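Local coordinates for protein NAD(P)H-FMN oxidoreductase (Bacillus subtilis, PDB 5LVA) that binds flavin mononucleotide in a flavodoxin-like fold and probably uses it to pass electrons from NAD(P)H, acting as a flavin reductase, at residues N18-D23 and S157-G162; K77-V82 and R129-T134; Y122-L127 and P145-Q150. All coordinates share one frame; numbering follows the deposited sequence.

Contact 1 (N18-D23 and S157-G162). With FMN (flavin mononucleotide), chain C.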
loop_
_atom_site.group_PDB
_atom_site.type_symbol
_atom_site.label_atom_id
_atom_site.label_comp_id
_atom_site.label_asym_id
_atom_site.label_seq_id
_atom_site.Cartn_x
_atom_site.Cartn_y
_atom_site.Cartn_z
ATOM N N ASN A 18 -6.756 -3.830 -8.656
ATOM C CA ASN A 18 -5.790 -4.340 -7.704
ATOM C C ASN A 18 -5.472 -5.795 -7.935
ATOM O O ASN A 18 -4.337 -6.226 -7.741
ATOM C CB ASN A 18 -6.295 -4.124 -6.293
ATOM C CG ASN A 18 -6.024 -2.722 -5.810
ATOM O OD1 ASN A 18 -4.923 -2.417 -5.366
ATOM N ND2 ASN A 18 -7.013 -1.855 -5.920
ATOM N N ARG A 19 -6.475 -6.539 -8.379
ATOM C CA ARG A 19 -6.297 -7.932 -8.765
ATOM C C ARG A 19 -5.264 -8.059 -9.892
ATOM O O ARG A 19 -4.338 -8.865 -9.823
ATOM C CB ARG A 19 -7.639 -8.517 -9.186
ATOM C CG ARG A 19 -7.604 -9.962 -9.590
ATOM C CD ARG A 19 -6.956 -10.803 -8.524
ATOM N NE ARG A 19 -7.414 -12.183 -8.587
ATOM C CZ ARG A 19 -7.104 -13.113 -7.690
ATOM N NH1 ARG A 19 -6.319 -12.804 -6.661
ATOM N NH2 ARG A 19 -7.570 -14.355 -7.827
ATOM N N ALA A 20 -5.423 -7.239 -10.920
ATOM C CA ALA A 20 -4.496 -7.221 -12.042
ATOM C C ALA A 20 -3.082 -6.837 -11.622
ATOM O O ALA A 20 -2.101 -7.359 -12.147
ATOM C CB ALA A 20 -4.985 -6.272 -13.103
ATOM N N PHE A 21 -2.981 -5.908 -10.687
ATOM C CA PHE A 21 -1.689 -5.451 -10.212
ATOM C C PHE A 21 -1.020 -6.554 -9.419
ATOM O O PHE A 21 0.144 -6.872 -9.636
ATOM C CB PHE A 21 -1.834 -4.191 -9.352
ATOM C CG PHE A 21 -2.150 -2.954 -10.125
ATOM C CD1 PHE A 21 -2.347 -2.998 -11.490
ATOM C CD2 PHE A 21 -2.227 -1.735 -9.485
ATOM C CE1 PHE A 21 -2.636 -1.861 -12.194
ATOM C CE2 PHE A 21 -2.509 -0.590 -10.188
ATOM C CZ PHE A 21 -2.712 -0.653 -11.541
ATOM N N ALA A 22 -1.766 -7.131 -8.492
ATOM C CA ALA A 22 -1.274 -8.237 -7.690
ATOM C C ALA A 22 -0.800 -9.421 -8.542
ATOM O O ALA A 22 0.198 -10.050 -8.211
ATOM C CB ALA A 22 -2.346 -8.690 -6.720
ATOM N N ASP A 23 -1.509 -9.719 -9.630
ATOM C CA ASP A 23 -1.173 -10.860 -10.493
ATOM C C ASP A 23 0.243 -10.810 -11.047
ATOM O O ASP A 23 0.873 -11.840 -11.253
ATOM C CB ASP A 23 -2.146 -10.957 -11.675
ATOM C CG ASP A 23 -3.472 -11.584 -11.301
ATOM O OD1 ASP A 23 -3.542 -12.280 -10.273
ATOM O OD2 ASP A 23 -4.447 -11.382 -12.053
ATOM N N SER A 157 -6.433 -2.108 -22.226
ATOM C CA SER A 157 -5.021 -2.050 -22.545
ATOM C C SER A 157 -4.317 -1.140 -21.580
ATOM O O SER A 157 -3.210 -1.434 -21.132
ATOM C CB SER A 157 -4.811 -1.577 -23.980
ATOM O OG SER A 157 -5.625 -0.455 -24.251
ATOM N N GLU A 158 -4.974 -0.029 -21.273
ATOM C CA GLU A 158 -4.488 0.932 -20.294
ATOM C C GLU A 158 -4.234 0.250 -18.960
ATOM O O GLU A 158 -3.211 0.474 -18.320
ATOM C CB GLU A 158 -5.493 2.062 -20.126
ATOM C CG GLU A 158 -5.646 2.944 -21.350
ATOM C CD GLU A 158 -6.620 2.405 -22.383
ATOM O OE1 GLU A 158 -7.081 1.253 -22.243
ATOM O OE2 GLU A 158 -6.928 3.150 -23.340
ATOM N N LEU A 159 -5.166 -0.606 -18.559
ATOM C CA LEU A 159 -5.032 -1.333 -17.311
ATOM C C LEU A 159 -3.838 -2.263 -17.355
ATOM O O LEU A 159 -3.161 -2.476 -16.353
ATOM C CB LEU A 159 -6.292 -2.122 -17.007
ATOM C CG LEU A 159 -6.168 -3.011 -15.769
ATOM C CD1 LEU A 159 -5.964 -2.164 -14.528
ATOM C CD2 LEU A 159 -7.369 -3.949 -15.613
ATOM N N ALA A 160 -3.566 -2.811 -18.525
ATOM C CA ALA A 160 -2.447 -3.717 -18.657
ATOM C C ALA A 160 -1.141 -2.943 -18.550
ATOM O O ALA A 160 -0.208 -3.365 -17.872
ATOM C CB ALA A 160 -2.528 -4.469 -19.969
ATOM N N GLU A 161 -1.076 -1.803 -19.222
ATOM C CA GLU A 161 0.085 -0.934 -19.110
ATOM C C GLU A 161 0.213 -0.370 -17.686
ATOM O O GLU A 161 1.309 -0.138 -17.191
ATOM C CB GLU A 161 0.008 0.191 -20.136
ATOM C CG GLU A 161 0.963 1.346 -19.889
ATOM C CD GLU A 161 2.414 1.045 -20.237
ATOM O OE1 GLU A 161 2.729 -0.081 -20.668
ATOM O OE2 GLU A 161 3.248 1.961 -20.085
ATOM N N GLY A 162 -0.914 -0.169 -17.020
ATOM C CA GLY A 162 -0.885 0.276 -15.645
ATOM C C GLY A 162 -0.288 -0.783 -14.749
ATOM O O GLY A 162 0.475 -0.476 -13.841
HETATM N N1 FMN C . -12.101 6.903 -6.066
HETATM C C2 FMN C . -11.477 8.127 -5.923
HETATM O O2 FMN C . -10.840 8.611 -6.853
HETATM N N3 FMN C . -11.548 8.818 -4.739
HETATM C C4 FMN C . -12.250 8.310 -3.684
HETATM O O4 FMN C . -12.282 8.958 -2.645
HETATM C C4A FMN C . -12.892 7.074 -3.819
HETATM N N5 FMN C . -13.601 6.539 -2.775
HETATM C C5A FMN C . -14.233 5.324 -2.898
HETATM C C6 FMN C . -14.938 4.812 -1.820
HETATM C C7 FMN C . -15.572 3.590 -1.898
HETATM C C7M FMN C . -16.326 3.067 -0.707
HETATM C C8 FMN C . -15.502 2.874 -3.095
HETATM C C8M FMN C . -16.172 1.540 -3.231
HETATM C C9 FMN C . -14.797 3.392 -4.174
HETATM C C9A FMN C . -14.149 4.612 -4.082
HETATM N N10 FMN C . -13.443 5.145 -5.154
HETATM C C10 FMN C . -12.813 6.372 -5.014
HETATM C "C1'" FMN C . -13.306 4.372 -6.436
HETATM C "C2'" FMN C . -12.119 3.416 -6.155
HETATM O "O2'" FMN C . -10.934 4.139 -5.837
HETATM C "C3'" FMN C . -11.858 2.327 -7.210
HETATM O "O3'" FMN C . -13.000 1.507 -7.181
HETATM C "C4'" FMN C . -10.594 1.516 -6.868
HETATM O "O4'" FMN C . -9.521 2.400 -6.754
HETATM C "C5'" FMN C . -10.082 0.452 -7.830
HETATM O "O5'" FMN C . -10.879 -0.698 -7.735
HETATM P P FMN C . -10.416 -2.240 -7.695
HETATM O O1P FMN C . -11.287 -2.795 -6.628
HETATM O O2P FMN C . -10.672 -2.840 -9.035
HETATM O O3P FMN C . -9.011 -2.533 -7.303
#
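Leu-159 and Gly-162 of helix 156-171 meet Ala-20 and Phe-21 of helix 17-23 in a small contact made by van der Waals packing. The two methyl carbons of Leu-159 divide the apolar work: CD2 lies 4.2 Å from Ala-20 CB, and CD1 lies 4.1 Å from Phe-21 CE1. The leucine CG stands anti to its backbone N (chi1 175°), which carries the fork across although its CB does not aim straight at the other helix. The phenylalanine ring also reaches backbone, its CE1 coming 3.6 Å from Gly-162 C. With no side chain on Gly-162, the ring comes against the main chain itself, which it meets obliquely.

The segments run roughly the same way, 43° apart with axes 9.8 Å distant at closest approach. Both helices belong to the flavodoxin-like fold, and the start of helix 17-23 holds the FMN phosphate. Asn-18 grips one oxygen twice: its backbone N donates to FMN O3P at 2.9 Å, with an N-H...O angle of 160°, and its ND2 donates to that same oxygen.

Farther out, Gln-63 NE2 donates to Asn-18 OD1, which would fix the turn of the amide and keep ND2 directed at the phosphate. Val-16 N and Val-17 N also bond the cofactor. Beyond the two segments, the Phe-21 ring stacks with Tyr-166, farther along helix 156-171, and makes an edge-to-face pair with Phe-148.

Contact 2 (K77-V82 and R129-T134)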
loop_
_atom_site.group_PDB
_atom_site.type_symbol
_atom_site.label_atom_id
_atom_site.label_comp_id
_atom_site.label_asym_id
_atom_site.label_seq_id
_atom_site.Cartn_x
_atom_site.Cartn_y
_atom_site.Cartn_z
ATOM N N LYS A 77 -6.940 -0.381 10.974
ATOM C CA LYS A 77 -6.852 -1.316 12.086
ATOM C C LYS A 77 -5.485 -1.987 12.170
ATOM O O LYS A 77 -4.956 -2.204 13.256
ATOM C CB LYS A 77 -7.939 -2.377 11.959
ATOM C CG LYS A 77 -8.054 -3.284 13.146
ATOM C CD LYS A 77 -9.207 -4.230 12.964
ATOM C CE LYS A 77 -10.519 -3.531 13.168
ATOM N NZ LYS A 77 -11.643 -4.510 13.089
ATOM N N TRP A 78 -4.915 -2.306 11.015
ATOM C CA TRP A 78 -3.567 -2.847 10.959
ATOM C C TRP A 78 -2.535 -1.901 11.570
ATOM O O TRP A 78 -1.699 -2.325 12.359
ATOM C CB TRP A 78 -3.183 -3.161 9.520
ATOM C CG TRP A 78 -1.937 -3.960 9.379
ATOM C CD1 TRP A 78 -1.851 -5.308 9.210
ATOM C CD2 TRP A 78 -0.592 -3.467 9.376
ATOM N NE1 TRP A 78 -0.541 -5.686 9.112
ATOM C CE2 TRP A 78 0.253 -4.574 9.207
ATOM C CE3 TRP A 78 -0.021 -2.196 9.497
ATOM C CZ2 TRP A 78 1.640 -4.452 9.156
ATOM C CZ3 TRP A 78 1.355 -2.081 9.454
ATOM C CH2 TRP A 78 2.167 -3.200 9.279
ATOM N N LEU A 79 -2.582 -0.629 11.192
ATOM C CA LEU A 79 -1.663 0.357 11.751
ATOM C C LEU A 79 -1.827 0.427 13.256
ATOM O O LEU A 79 -0.858 0.329 13.998
ATOM C CB LEU A 79 -1.895 1.734 11.126
ATOM C CG LEU A 79 -1.728 1.824 9.608
ATOM C CD1 LEU A 79 -2.237 3.142 9.089
ATOM C CD2 LEU A 79 -0.280 1.606 9.184
ATOM N N ASP A 80 -3.067 0.578 13.694
ATOM C CA ASP A 80 -3.369 0.730 15.105
ATOM C C ASP A 80 -2.876 -0.436 15.922
ATOM O O ASP A 80 -2.322 -0.248 17.008
ATOM C CB ASP A 80 -4.875 0.893 15.316
ATOM C CG ASP A 80 -5.385 2.227 14.849
ATOM O OD1 ASP A 80 -4.560 3.056 14.421
ATOM O OD2 ASP A 80 -6.609 2.455 14.902
ATOM N N HIS A 81 -3.082 -1.643 15.403
ATOM C CA HIS A 81 -2.852 -2.844 16.182
ATOM C C HIS A 81 -1.437 -3.377 16.071
ATOM O O HIS A 81 -0.939 -3.993 17.010
ATOM C CB HIS A 81 -3.838 -3.923 15.770
ATOM C CG HIS A 81 -5.241 -3.644 16.197
ATOM N ND1 HIS A 81 -6.192 -4.630 16.317
ATOM C CD2 HIS A 81 -5.855 -2.486 16.529
ATOM C CE1 HIS A 81 -7.331 -4.093 16.708
ATOM N NE2 HIS A 81 -7.154 -2.793 16.843
ATOM N N VAL A 82 -0.788 -3.137 14.937
ATOM C CA VAL A 82 0.537 -3.697 14.707
ATOM C C VAL A 82 1.674 -2.767 15.141
ATOM O O VAL A 82 2.642 -3.221 15.751
ATOM C CB VAL A 82 0.716 -4.084 13.225
ATOM C CG1 VAL A 82 2.117 -4.602 12.959
ATOM C CG2 VAL A 82 -0.309 -5.142 12.826
ATOM N N ARG A 129 -1.177 12.080 3.198
ATOM C CA ARG A 129 -0.277 12.548 4.242
ATOM C C ARG A 129 -0.340 11.771 5.554
ATOM O O ARG A 129 0.687 11.642 6.216
ATOM C CB ARG A 129 -0.497 14.029 4.545
ATOM C CG ARG A 129 0.806 14.696 4.934
ATOM C CD ARG A 129 0.802 16.139 4.699
ATOM N NE ARG A 129 0.917 16.617 3.327
ATOM C CZ ARG A 129 1.971 16.458 2.542
ATOM N NH1 ARG A 129 2.987 15.720 2.931
ATOM N NH2 ARG A 129 1.973 16.993 1.336
ATOM N N PRO A 130 -1.529 11.272 5.954
ATOM C CA PRO A 130 -1.489 10.421 7.150
ATOM C C PRO A 130 -0.502 9.259 7.045
ATOM O O PRO A 130 0.138 8.919 8.030
ATOM C CB PRO A 130 -2.923 9.904 7.249
ATOM C CG PRO A 130 -3.724 10.979 6.678
ATOM C CD PRO A 130 -2.919 11.559 5.556
ATOM N N PHE A 131 -0.365 8.679 5.860
ATOM C CA PHE A 131 0.499 7.519 5.712
ATOM C C PHE A 131 1.957 7.920 5.734
ATOM O O PHE A 131 2.784 7.194 6.266
ATOM C CB PHE A 131 0.158 6.749 4.433
ATOM C CG PHE A 131 -1.245 6.238 4.409
ATOM C CD1 PHE A 131 -1.596 5.125 5.144
ATOM C CD2 PHE A 131 -2.219 6.878 3.674
ATOM C CE1 PHE A 131 -2.869 4.655 5.147
ATOM C CE2 PHE A 131 -3.509 6.404 3.679
ATOM C CZ PHE A 131 -3.830 5.285 4.414
ATOM N N GLN A 132 2.262 9.087 5.174
ATOM C CA GLN A 132 3.623 9.634 5.182
ATOM C C GLN A 132 4.077 10.004 6.584
ATOM O O GLN A 132 5.218 9.786 6.957
ATOM C CB GLN A 132 3.705 10.863 4.287
ATOM C CG GLN A 132 5.078 11.498 4.211
ATOM C CD GLN A 132 5.101 12.712 3.299
ATOM O OE1 GLN A 132 4.056 13.222 2.894
ATOM N NE2 GLN A 132 6.292 13.157 2.949
ATOM N N ALA A 133 3.163 10.571 7.355
ATOM C CA ALA A 133 3.423 10.897 8.740
ATOM C C ALA A 133 3.674 9.638 9.568
ATOM O O ALA A 133 4.529 9.617 10.442
ATOM C CB ALA A 133 2.266 11.699 9.310
ATOM N N THR A 134 2.921 8.590 9.281
ATOM C CA THR A 134 3.126 7.282 9.889
ATOM C C THR A 134 4.524 6.759 9.587
ATOM O O THR A 134 5.259 6.372 10.481
ATOM C CB THR A 134 2.089 6.259 9.391
ATOM O OG1 THR A 134 0.769 6.731 9.682
ATOM C CG2 THR A 134 2.300 4.911 10.054
#
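Leu-79 reaches from helix 73-82 to helix 129-138, where it touches Phe-131 and Thr-134. These are two neighbouring helices of the flavodoxin-like fold, here joined through one leucine rather than a broad interface. One branch goes to each partner: Leu-79 CD1 is 4.3 Å from Phe-131 CE1, approaching the ring obliquely, and Leu-79 CD2 is 4.3 Å from Thr-134 CG2. Even the closest backbone pair, Leu-79 CA and Thr-134 CA, stands 8.6 Å apart, so side chains span the whole gap.

The buried side is that of Phe-131, whose ring also meets Phe-64. Trp-78, one residue before the leucine, is buried too, but turns off in another direction to make an edge-to-face pair with Phe-62 and a hydrogen bond from NE1 to Glu-50 OE1. The solvent side is looser: Pro-130 and Asp-80 are exposed there without touching across the gap, and Asp-80 makes its salt bridge with Lys-76 of its own helix.

Thr-134 settles its polar end within its own helix. With OG1 anti to the carbonyl carbon (chi1 -58°), the hydroxyl turns back to donate to Pro-130 O at 2.8 Å. Thr-134 N donates to that same oxygen at 3.1 Å, from the opposite face of the carbonyl plane.

Contact 3 (Y122-L127 and P145-Q150); sequences YAISEL and PYVFYQ
Water 1 is held from both segments, by Ile-124 N, which donates to it at 2.9 Å, and by Tyr-149 OH, also 2.9 Å from the water. The bridge ties the first turn of helix 124-127 to the residue just past strand 141-148. Beside it the same two residues touch directly: Ile-124 CG1 packs 3.9 Å from Tyr-149 CE1, meeting the ring obliquely. The other isoleucine branch goes elsewhere. CG2, anti to the backbone N, lies 4.0 Å from Val-147 CG2, so Ile-124 straddles both residues.

Val-147 also props the tyrosine from within its own segment, its CG1 sitting 3.5 Å above one face of the ring, toward the rim. On the helix side, Ala-123 occupies the N-cap. Its N-H donates to Glu-126 OE2 at 2.8 Å from above the carboxylate plane, which gives the backbone-to-glutamate half of a capping box; alanine has no side-chain oxygen to return the bond.

Tyr-149 comes close to the FMN-binding residue Tyr-114, and Ile-124 close to Leu-66, another such residue. Through Val-147 and Tyr-149 the helix packs at the C-terminal end of strand 141-148, an outermost strand of the parallel sheet, the end where flavodoxin-like folds bind their flavin.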
loop_
_atom_site.group_PDB
_atom_site.type_symbol
_atom_site.label_atom_id
_atom_site.label_comp_id
_atom_site.label_asym_id
_atom_site.label_seq_id
_atom_site.Cartn_x
_atom_site.Cartn_y
_atom_site.Cartn_z
ATOM N N TYR A 122 -7.169 18.647 -4.321
ATOM C CA TYR A 122 -5.909 18.378 -3.649
ATOM C C TYR A 122 -5.087 17.309 -4.380
ATOM O O TYR A 122 -5.635 16.334 -4.878
ATOM C CB TYR A 122 -6.180 17.961 -2.194
ATOM C CG TYR A 122 -7.221 18.828 -1.498
ATOM C CD1 TYR A 122 -6.941 20.151 -1.142
ATOM C CD2 TYR A 122 -8.470 18.326 -1.188
ATOM C CE1 TYR A 122 -7.885 20.942 -0.511
ATOM C CE2 TYR A 122 -9.419 19.103 -0.555
ATOM C CZ TYR A 122 -9.125 20.411 -0.222
ATOM O OH TYR A 122 -10.077 21.177 0.407
ATOM N N ALA A 123 -3.777 17.493 -4.448
ATOM C CA ALA A 123 -2.899 16.480 -5.028
ATOM C C ALA A 123 -2.890 15.225 -4.168
ATOM O O ALA A 123 -3.123 15.295 -2.962
ATOM C CB ALA A 123 -1.489 17.025 -5.181
ATOM N N ILE A 124 -2.603 14.082 -4.781
ATOM C CA ILE A 124 -2.587 12.812 -4.054
ATOM C C ILE A 124 -1.585 12.821 -2.888
ATOM O O ILE A 124 -1.852 12.255 -1.825
ATOM C CB ILE A 124 -2.301 11.634 -5.025
ATOM C CG1 ILE A 124 -3.613 11.120 -5.594
ATOM C CG2 ILE A 124 -1.624 10.483 -4.335
ATOM C CD1 ILE A 124 -4.424 10.337 -4.591
ATOM N N SER A 125 -0.454 13.496 -3.087
ATOM C CA SER A 125 0.540 13.712 -2.035
ATOM C C SER A 125 -0.036 14.355 -0.794
ATOM O O SER A 125 0.434 14.105 0.303
ATOM C CB SER A 125 1.679 14.589 -2.535
ATOM O OG SER A 125 2.398 13.951 -3.552
ATOM N N GLU A 126 -1.036 15.205 -0.979
ATOM C CA GLU A 126 -1.713 15.827 0.145
ATOM C C GLU A 126 -2.638 14.844 0.848
ATOM O O GLU A 126 -2.691 14.789 2.064
ATOM C CB GLU A 126 -2.514 17.048 -0.317
ATOM C CG GLU A 126 -1.688 18.180 -0.915
ATOM C CD GLU A 126 -2.561 19.259 -1.505
ATOM O OE1 GLU A 126 -3.272 19.932 -0.732
ATOM O OE2 GLU A 126 -2.557 19.423 -2.743
ATOM N N LEU A 127 -3.386 14.079 0.070
ATOM C CA LEU A 127 -4.370 13.165 0.622
ATOM C C LEU A 127 -3.711 12.001 1.363
ATOM O O LEU A 127 -4.224 11.524 2.362
ATOM C CB LEU A 127 -5.277 12.677 -0.491
ATOM C CG LEU A 127 -6.175 13.783 -1.052
ATOM C CD1 LEU A 127 -7.024 13.298 -2.210
ATOM C CD2 LEU A 127 -7.072 14.357 0.036
ATOM N N PRO A 145 4.682 7.309 -4.112
ATOM C CA PRO A 145 3.673 6.258 -4.235
ATOM C C PRO A 145 3.534 5.735 -5.661
ATOM O O PRO A 145 4.020 6.348 -6.617
ATOM C CB PRO A 145 2.391 6.964 -3.790
ATOM C CG PRO A 145 2.603 8.347 -4.157
ATOM C CD PRO A 145 4.070 8.637 -3.988
ATOM N N TYR A 146 2.879 4.595 -5.802
ATOM C CA TYR A 146 2.357 4.239 -7.103
ATOM C C TYR A 146 0.882 4.563 -7.127
ATOM O O TYR A 146 0.131 4.125 -6.282
ATOM C CB TYR A 146 2.572 2.771 -7.458
ATOM C CG TYR A 146 2.051 2.515 -8.852
ATOM C CD1 TYR A 146 2.730 3.003 -9.961
ATOM C CD2 TYR A 146 0.845 1.870 -9.059
ATOM C CE1 TYR A 146 2.248 2.812 -11.226
ATOM C CE2 TYR A 146 0.359 1.678 -10.326
ATOM C CZ TYR A 146 1.063 2.147 -11.401
ATOM O OH TYR A 146 0.575 1.965 -12.659
ATOM N N VAL A 147 0.473 5.340 -8.109
ATOM C CA VAL A 147 -0.896 5.786 -8.190
ATOM C C VAL A 147 -1.477 5.461 -9.548
ATOM O O VAL A 147 -0.862 5.734 -10.563
ATOM C CB VAL A 147 -1.008 7.294 -7.943
ATOM C CG1 VAL A 147 -2.448 7.683 -7.732
ATOM C CG2 VAL A 147 -0.187 7.689 -6.745
ATOM N N PHE A 148 -2.664 4.874 -9.561
ATOM C CA PHE A 148 -3.329 4.598 -10.815
ATOM C C PHE A 148 -4.687 5.246 -10.790
ATOM O O PHE A 148 -5.491 4.987 -9.901
ATOM C CB PHE A 148 -3.443 3.094 -11.068
ATOM C CG PHE A 148 -3.911 2.747 -12.452
ATOM C CD1 PHE A 148 -3.054 2.814 -13.521
ATOM C CD2 PHE A 148 -5.208 2.363 -12.678
ATOM C CE1 PHE A 148 -3.476 2.490 -14.784
ATOM C CE2 PHE A 148 -5.631 2.048 -13.943
ATOM C CZ PHE A 148 -4.758 2.115 -14.995
ATOM N N TYR A 149 -4.920 6.104 -11.773
ATOM C CA TYR A 149 -6.136 6.889 -11.852
ATOM C C TYR A 149 -7.107 6.279 -12.848
ATOM O O TYR A 149 -6.723 5.423 -13.630
ATOM C CB TYR A 149 -5.812 8.331 -12.258
ATOM C CG TYR A 149 -4.919 9.100 -11.299
ATOM C CD1 TYR A 149 -5.454 9.754 -10.205
ATOM C CD2 TYR A 149 -3.553 9.182 -11.506
ATOM C CE1 TYR A 149 -4.662 10.456 -9.341
ATOM C CE2 TYR A 149 -2.751 9.869 -10.639
ATOM C CZ TYR A 149 -3.314 10.515 -9.559
ATOM O OH TYR A 149 -2.531 11.233 -8.695
ATOM N N GLN A 150 -8.357 6.730 -12.820
ATOM C CA GLN A 150 -9.370 6.251 -13.749
ATOM C C GLN A 150 -9.591 4.751 -13.574
ATOM O O GLN A 150 -9.954 4.056 -14.509
ATOM C CB GLN A 150 -8.973 6.558 -15.193
ATOM C CG GLN A 150 -9.257 7.958 -15.667
ATOM C CD GLN A 150 -10.654 8.110 -16.189
ATOM O OE1 GLN A 150 -11.472 8.837 -15.627
ATOM N NE2 GLN A 150 -10.945 7.418 -17.273
HETATM O O HOH W 1 -2.279 13.940 -7.621
#

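How the contacts relate
From the N terminus, the chain passes strand 3-7 and enters helix 17-23, which meets helix 156-171 only near the C terminus, where contact 1 closes the longest loop. Contacts 2 and 3 are both nested inside it. They cross one another: 77-82 is followed by 122-127, then 129-134 answers the former and 145-150 the latter. Contact 2 joins two helices on the opposite side of the chain's centre from contact 1, about 26 Å away between centres. Contact 3 ties helix 124-127 to strand 141-148, the last strand of the sheet, which touches contact 1: Tyr-146 packs against Phe-21, and its OH makes a weak, probable hydrogen bond to Gly-162 O. Contacts 2 and 3 merely adjoin in sequence.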